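Local coordinates for protein HNH endonuclease (Geobacter metallireducens, PDB 4H9D) that is a manganese-dependent HNH nicking endonuclease that probably cuts one strand of duplex DNA and carries a bound zinc ion, at residues 38-43 / 51-56; 74-79 / 89-94. All blocks are in the same frame, centred on the assembly; numbering follows the deposited sequence.

Contact 1: residues 38-43 / 51-56; sequences CHYCGE and TMDHLV. With ZN (zinc ion), chain D.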
loop_
_atom_site.group_PDB
_atom_site.type_symbol
_atom_site.label_atom_id
_atom_site.label_comp_id
_atom_site.label_asym_id
_atom_site.label_seq_id
_atom_site.Cartn_x
_atom_site.Cartn_y
_atom_site.Cartn_z
ATOM N N CYS A 38 -25.373 1.798 1.750
ATOM C CA CYS A 38 -23.983 1.650 2.177
ATOM C C CYS A 38 -23.850 2.279 3.561
ATOM O O CYS A 38 -24.193 3.442 3.762
ATOM C CB CYS A 38 -23.052 2.358 1.209
ATOM S SG CYS A 38 -21.377 2.460 1.823
ATOM N N HIS A 39 -23.343 1.516 4.513
ATOM C CA HIS A 39 -23.233 2.001 5.881
ATOM C C HIS A 39 -22.376 3.236 6.097
ATOM O O HIS A 39 -22.665 4.038 6.994
ATOM C CB HIS A 39 -22.735 0.888 6.787
ATOM C CG HIS A 39 -22.699 1.272 8.226
ATOM N ND1 HIS A 39 -21.524 1.552 8.893
ATOM C CD2 HIS A 39 -23.697 1.460 9.122
ATOM C CE1 HIS A 39 -21.800 1.898 10.139
ATOM N NE2 HIS A 39 -23.111 1.849 10.303
ATOM N N TYR A 40 -21.338 3.396 5.277
ATOM C CA TYR A 40 -20.441 4.534 5.416
ATOM C C TYR A 40 -20.954 5.788 4.731
ATOM O O TYR A 40 -21.127 6.818 5.382
ATOM C CB TYR A 40 -19.045 4.160 4.908
ATOM C CG TYR A 40 -18.435 3.049 5.734
ATOM C CD1 TYR A 40 -18.163 3.245 7.103
ATOM C CD2 TYR A 40 -18.214 1.773 5.189
ATOM C CE1 TYR A 40 -17.696 2.204 7.910
ATOM C CE2 TYR A 40 -17.745 0.713 5.992
ATOM C CZ TYR A 40 -17.493 0.947 7.350
ATOM O OH TYR A 40 -17.046 -0.066 8.158
ATOM N N CYS A 41 -21.222 5.720 3.430
ATOM C CA CYS A 41 -21.708 6.919 2.748
ATOM C C CYS A 41 -23.229 7.093 2.683
ATOM O O CYS A 41 -23.706 8.146 2.293
ATOM C CB CYS A 41 -21.104 7.015 1.345
ATOM S SG CYS A 41 -21.534 5.685 0.223
ATOM N N GLY A 42 -23.984 6.072 3.072
ATOM C CA GLY A 42 -25.435 6.180 3.058
ATOM C C GLY A 42 -26.036 6.282 1.664
ATOM O O GLY A 42 -27.234 6.531 1.508
ATOM N N GLU A 43 -25.201 6.095 0.647
ATOM C CA GLU A 43 -25.644 6.155 -0.733
ATOM C C GLU A 43 -26.334 4.834 -1.046
ATOM O O GLU A 43 -26.141 3.862 -0.328
ATOM C CB GLU A 43 -24.436 6.346 -1.645
ATOM C CG GLU A 43 -24.791 6.671 -3.072
ATOM C CD GLU A 43 -23.575 6.978 -3.914
ATOM O OE1 GLU A 43 -22.647 7.642 -3.395
ATOM O OE2 GLU A 43 -23.556 6.568 -5.097
ATOM N N THR A 51 -20.500 -5.147 -0.188
ATOM C CA THR A 51 -19.675 -6.200 0.391
ATOM C C THR A 51 -19.851 -6.147 1.893
ATOM O O THR A 51 -20.374 -5.175 2.434
ATOM C CB THR A 51 -18.186 -5.999 0.092
ATOM O OG1 THR A 51 -18.023 -5.638 -1.285
ATOM C CG2 THR A 51 -17.418 -7.292 0.359
HETATM N N MSE A 52 -19.431 -7.196 2.574
HETATM C CA MSE A 52 -19.550 -7.206 4.013
HETATM C C MSE A 52 -18.278 -6.645 4.606
HETATM O O MSE A 52 -17.179 -7.047 4.224
HETATM C CB MSE A 52 -19.746 -8.616 4.518
HETATM C CG MSE A 52 -19.765 -8.694 6.011
HETATM SE SE MSE A 52 -20.115 -10.489 6.563
HETATM C CE MSE A 52 -18.445 -11.255 6.017
ATOM N N ASP A 53 -18.418 -5.698 5.522
ATOM C CA ASP A 53 -17.241 -5.137 6.161
ATOM C C ASP A 53 -17.398 -5.217 7.663
ATOM O O ASP A 53 -18.513 -5.184 8.187
ATOM C CB ASP A 53 -17.024 -3.686 5.727
ATOM C CG ASP A 53 -15.715 -3.105 6.249
ATOM O OD1 ASP A 53 -14.727 -3.860 6.394
ATOM O OD2 ASP A 53 -15.668 -1.881 6.495
ATOM N N HIS A 54 -16.277 -5.378 8.355
ATOM C CA HIS A 54 -16.296 -5.425 9.810
ATOM C C HIS A 54 -15.849 -4.056 10.283
ATOM O O HIS A 54 -14.779 -3.584 9.899
ATOM C CB HIS A 54 -15.332 -6.466 10.343
ATOM C CG HIS A 54 -15.643 -7.862 9.914
ATOM N ND1 HIS A 54 -15.370 -8.328 8.646
ATOM C CD2 HIS A 54 -16.165 -8.906 10.599
ATOM C CE1 HIS A 54 -15.708 -9.603 8.570
ATOM N NE2 HIS A 54 -16.192 -9.977 9.742
ATOM N N LEU A 55 -16.682 -3.409 11.089
ATOM C CA LEU A 55 -16.347 -2.095 11.611
ATOM C C LEU A 55 -14.978 -2.239 12.244
ATOM O O LEU A 55 -14.038 -1.518 11.908
ATOM C CB LEU A 55 -17.373 -1.681 12.655
ATOM C CG LEU A 55 -18.725 -1.291 12.083
ATOM C CD1 LEU A 55 -19.692 -1.096 13.216
ATOM C CD2 LEU A 55 -18.577 -0.025 11.260
ATOM N N VAL A 56 -14.892 -3.206 13.150
ATOM C CA VAL A 56 -13.667 -3.557 13.845
ATOM C C VAL A 56 -13.073 -4.734 13.081
ATOM O O VAL A 56 -13.605 -5.838 13.132
ATOM C CB VAL A 56 -13.975 -4.012 15.261
ATOM C CG1 VAL A 56 -12.722 -4.516 15.921
ATOM C CG2 VAL A 56 -14.578 -2.869 16.031
HETATM ZN ZN ZN D . -20.128 3.866 0.474
#
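Tyr40 and Asp53 make the polar link between the zinc loop and strand 50-54. The Tyr40 hydroxyl donates to Asp53, with OH and OD2 2.8 Å apart. OD2 sits at the ring edge near its plane, yet the hydroxyl meets it 35° out of the carboxylate plane, and ring and carboxylate planes are turned 58° apart. With CG anti to its carbonyl carbon (chi1 -63°), Tyr40 sends its ring away from the metal toward the strand.

Packing gathers around one Leu55 methyl. Leu55 CD2 lies 3.5 Å from Tyr40 OH and 3.9 Å from His39 CE1, oblique to both rings. His39 ND1 in turn stands 4.0 Å above the plane of the Tyr40 ring, offset toward its rim, and Trp88 meets that ring edge-to-face.

The turn is pinned by metal bonds. Cys38 SG and Cys41 SG each lie 2.3 Å from the zinc ion, whose site Cys73 and Cys76 complete. Cys38 SG also accepts weak bonds from the Tyr40 and Cys41 backbone N atoms. Tyr40, lying in sequence between the ligands Cys38 and Cys41, thus links the zinc site to Asp53 by a single hydroxyl bond, which with Leu55 CD2 would restrict the phenol's position.

Contact 2: residues 74-79 / 89-94; sequences KECNNR and EEYLDS. With ZN (zinc ion), chain D.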
loop_
_atom_site.group_PDB
_atom_site.type_symbol
_atom_site.label_atom_id
_atom_site.label_comp_id
_atom_site.label_asym_id
_atom_site.label_seq_id
_atom_site.Cartn_x
_atom_site.Cartn_y
_atom_site.Cartn_z
ATOM N N LYS A 74 -18.042 -0.689 -2.791
ATOM C CA LYS A 74 -16.654 -0.844 -3.219
ATOM C C LYS A 74 -15.698 0.242 -2.698
ATOM O O LYS A 74 -14.755 -0.048 -1.955
ATOM C CB LYS A 74 -16.628 -0.907 -4.753
ATOM C CG LYS A 74 -15.255 -0.949 -5.408
ATOM C CD LYS A 74 -15.384 -1.254 -6.899
ATOM C CE LYS A 74 -16.370 -0.314 -7.596
ATOM N NZ LYS A 74 -16.600 -0.673 -9.029
ATOM N N GLU A 75 -15.966 1.487 -3.082
ATOM C CA GLU A 75 -15.154 2.646 -2.711
ATOM C C GLU A 75 -14.926 2.840 -1.210
ATOM O O GLU A 75 -13.790 3.025 -0.760
ATOM C CB GLU A 75 -15.792 3.899 -3.303
ATOM C CG GLU A 75 -14.996 5.170 -3.130
ATOM C CD GLU A 75 -15.671 6.355 -3.796
ATOM O OE1 GLU A 75 -15.904 6.287 -5.023
ATOM O OE2 GLU A 75 -15.974 7.351 -3.099
ATOM N N CYS A 76 -16.007 2.812 -0.438
ATOM C CA CYS A 76 -15.919 2.984 1.008
ATOM C C CYS A 76 -15.151 1.847 1.666
ATOM O O CYS A 76 -14.345 2.069 2.575
ATOM C CB CYS A 76 -17.319 3.059 1.636
ATOM S SG CYS A 76 -18.060 4.712 1.685
ATOM N N ASN A 77 -15.397 0.624 1.214
ATOM C CA ASN A 77 -14.728 -0.514 1.818
ATOM C C ASN A 77 -13.208 -0.448 1.751
ATOM O O ASN A 77 -12.537 -0.824 2.718
ATOM C CB ASN A 77 -15.211 -1.815 1.190
ATOM C CG ASN A 77 -14.592 -3.020 1.842
ATOM O OD1 ASN A 77 -14.669 -3.191 3.062
ATOM N ND2 ASN A 77 -13.962 -3.865 1.039
ATOM N N ASN A 78 -12.664 0.017 0.622
ATOM C CA ASN A 78 -11.210 0.123 0.447
ATOM C C ASN A 78 -10.651 1.345 1.152
ATOM O O ASN A 78 -9.731 1.240 1.962
ATOM C CB ASN A 78 -10.861 0.213 -1.032
ATOM C CG ASN A 78 -11.384 -0.965 -1.815
ATOM O OD1 ASN A 78 -10.982 -2.106 -1.579
ATOM N ND2 ASN A 78 -12.296 -0.701 -2.743
ATOM N N ARG A 79 -11.211 2.507 0.821
ATOM C CA ARG A 79 -10.795 3.765 1.409
ATOM C C ARG A 79 -10.716 3.696 2.922
ATOM O O ARG A 79 -9.911 4.389 3.533
ATOM C CB ARG A 79 -11.758 4.877 1.005
ATOM C CG ARG A 79 -11.463 5.484 -0.344
ATOM C CD ARG A 79 -12.656 6.260 -0.880
ATOM N NE ARG A 79 -12.346 6.951 -2.130
ATOM C CZ ARG A 79 -11.600 8.050 -2.206
ATOM N NH1 ARG A 79 -11.090 8.586 -1.100
ATOM N NH2 ARG A 79 -11.352 8.612 -3.385
ATOM N N GLU A 89 -12.161 10.523 8.017
ATOM C CA GLU A 89 -13.125 11.488 8.532
ATOM C C GLU A 89 -13.448 12.490 7.437
ATOM O O GLU A 89 -14.588 12.603 7.001
ATOM C CB GLU A 89 -12.556 12.229 9.742
ATOM C CG GLU A 89 -13.185 11.844 11.072
ATOM C CD GLU A 89 -12.827 10.436 11.517
ATOM O OE1 GLU A 89 -13.100 9.482 10.760
ATOM O OE2 GLU A 89 -12.275 10.284 12.629
ATOM N N GLU A 90 -12.422 13.204 6.991
ATOM C CA GLU A 90 -12.567 14.201 5.939
ATOM C C GLU A 90 -13.264 13.616 4.713
ATOM O O GLU A 90 -14.078 14.291 4.073
ATOM C CB GLU A 90 -11.194 14.757 5.543
ATOM C CG GLU A 90 -10.418 15.376 6.707
ATOM C CD GLU A 90 -9.166 16.125 6.257
ATOM O OE1 GLU A 90 -8.348 15.532 5.517
ATOM O OE2 GLU A 90 -9.000 17.304 6.648
ATOM N N TYR A 91 -12.938 12.367 4.380
ATOM C CA TYR A 91 -13.567 11.696 3.238
ATOM C C TYR A 91 -15.077 11.626 3.501
ATOM O O TYR A 91 -15.893 11.939 2.620
ATOM C CB TYR A 91 -13.005 10.282 3.071
ATOM C CG TYR A 91 -13.823 9.407 2.151
ATOM C CD1 TYR A 91 -13.851 9.638 0.768
ATOM C CD2 TYR A 91 -14.603 8.362 2.664
ATOM C CE1 TYR A 91 -14.643 8.846 -0.085
ATOM C CE2 TYR A 91 -15.395 7.569 1.828
ATOM C CZ TYR A 91 -15.412 7.819 0.455
ATOM O OH TYR A 91 -16.234 7.066 -0.363
ATOM N N LEU A 92 -15.439 11.217 4.719
ATOM C CA LEU A 92 -16.841 11.126 5.102
ATOM C C LEU A 92 -17.423 12.525 5.098
ATOM O O LEU A 92 -18.320 12.835 4.310
ATOM C CB LEU A 92 -16.982 10.517 6.495
ATOM C CG LEU A 92 -16.646 9.029 6.575
ATOM C CD1 LEU A 92 -16.866 8.516 8.004
ATOM C CD2 LEU A 92 -17.523 8.267 5.568
ATOM N N ASP A 93 -16.881 13.372 5.971
ATOM C CA ASP A 93 -17.317 14.757 6.112
ATOM C C ASP A 93 -17.318 15.540 4.800
ATOM O O ASP A 93 -17.664 16.716 4.791
ATOM C CB ASP A 93 -16.440 15.471 7.150
ATOM C CG ASP A 93 -16.570 14.864 8.547
ATOM O OD1 ASP A 93 -17.104 13.741 8.670
ATOM O OD2 ASP A 93 -16.127 15.501 9.526
ATOM N N SER A 94 -16.938 14.897 3.696
ATOM C CA SER A 94 -16.927 15.572 2.402
ATOM C C SER A 94 -17.929 14.971 1.417
ATOM O O SER A 94 -17.797 15.136 0.204
ATOM C CB SER A 94 -15.517 15.566 1.790
ATOM O OG SER A 94 -15.067 14.258 1.489
HETATM ZN ZN ZN D . -20.128 3.866 0.474
#
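The zinc-bearing helix 74-82, the helix of the beta-beta-alpha unit of this HNH domain, receives Tyr91 from helix 85-92 among its side chains Glu75, Cys76 and Arg79. Tyr91 has CG anti to its backbone N, which carries the phenol across to helix 74-82, where ring face and ring edge have different partners.

Over one face passes Arg79. Its CD stands 3.8 Å from the centroid of the Tyr91 ring, 30° off the normal, a CH-pi contact. Beyond CD the guanidinium runs on nearly parallel to the ring (planes 5° apart) but past its CD1-CE1 rim, so that Tyr91 CE1 lies over a guanidinium face, and Arg79 NH1 comes to 3.5 Å from Tyr91 CD1.

At the edge the ring plane holds Glu75 OE2 and Cys76 SG. The extended Glu75 chain brings OE2 to 2.8 Å from Tyr91 OH, which donates to it on the anti side of the carboxylate, 18° out of plane. Arg79 NE is 3.8 Å from the same Glu75 OE2, a long pairing; with no N-H pointing at the oxygen, it would offer at most electrostatic support. Cys76 SG makes a sulfur-aromatic contact, 5.2 Å from the Tyr91 ring centroid, while its metal bond to the zinc ion measures 2.5 Å.

Along the chain, contact 1 comes first: after helix 27-34, it closes the loop between the first CxxC pair and strand 50-54. Strand 69-73 then returns antiparallel to that strand, and helix 74-82 begins directly after it. Contact 2 closes the short connection between helices 74-82 and 85-92, bringing the second back against the first. The two are in series, neither nested nor crossed, with centres 10 Å apart. They nevertheless meet in space: Tyr40 O lies 3.9 Å from Leu92 CD2. Contact 1 ties the zinc loop to strand 50-54, contact 2 ties the last two helices together, and the shared zinc ion and the packing of Tyr40 CB 3.4 Å from Cys76 SG join the pairs.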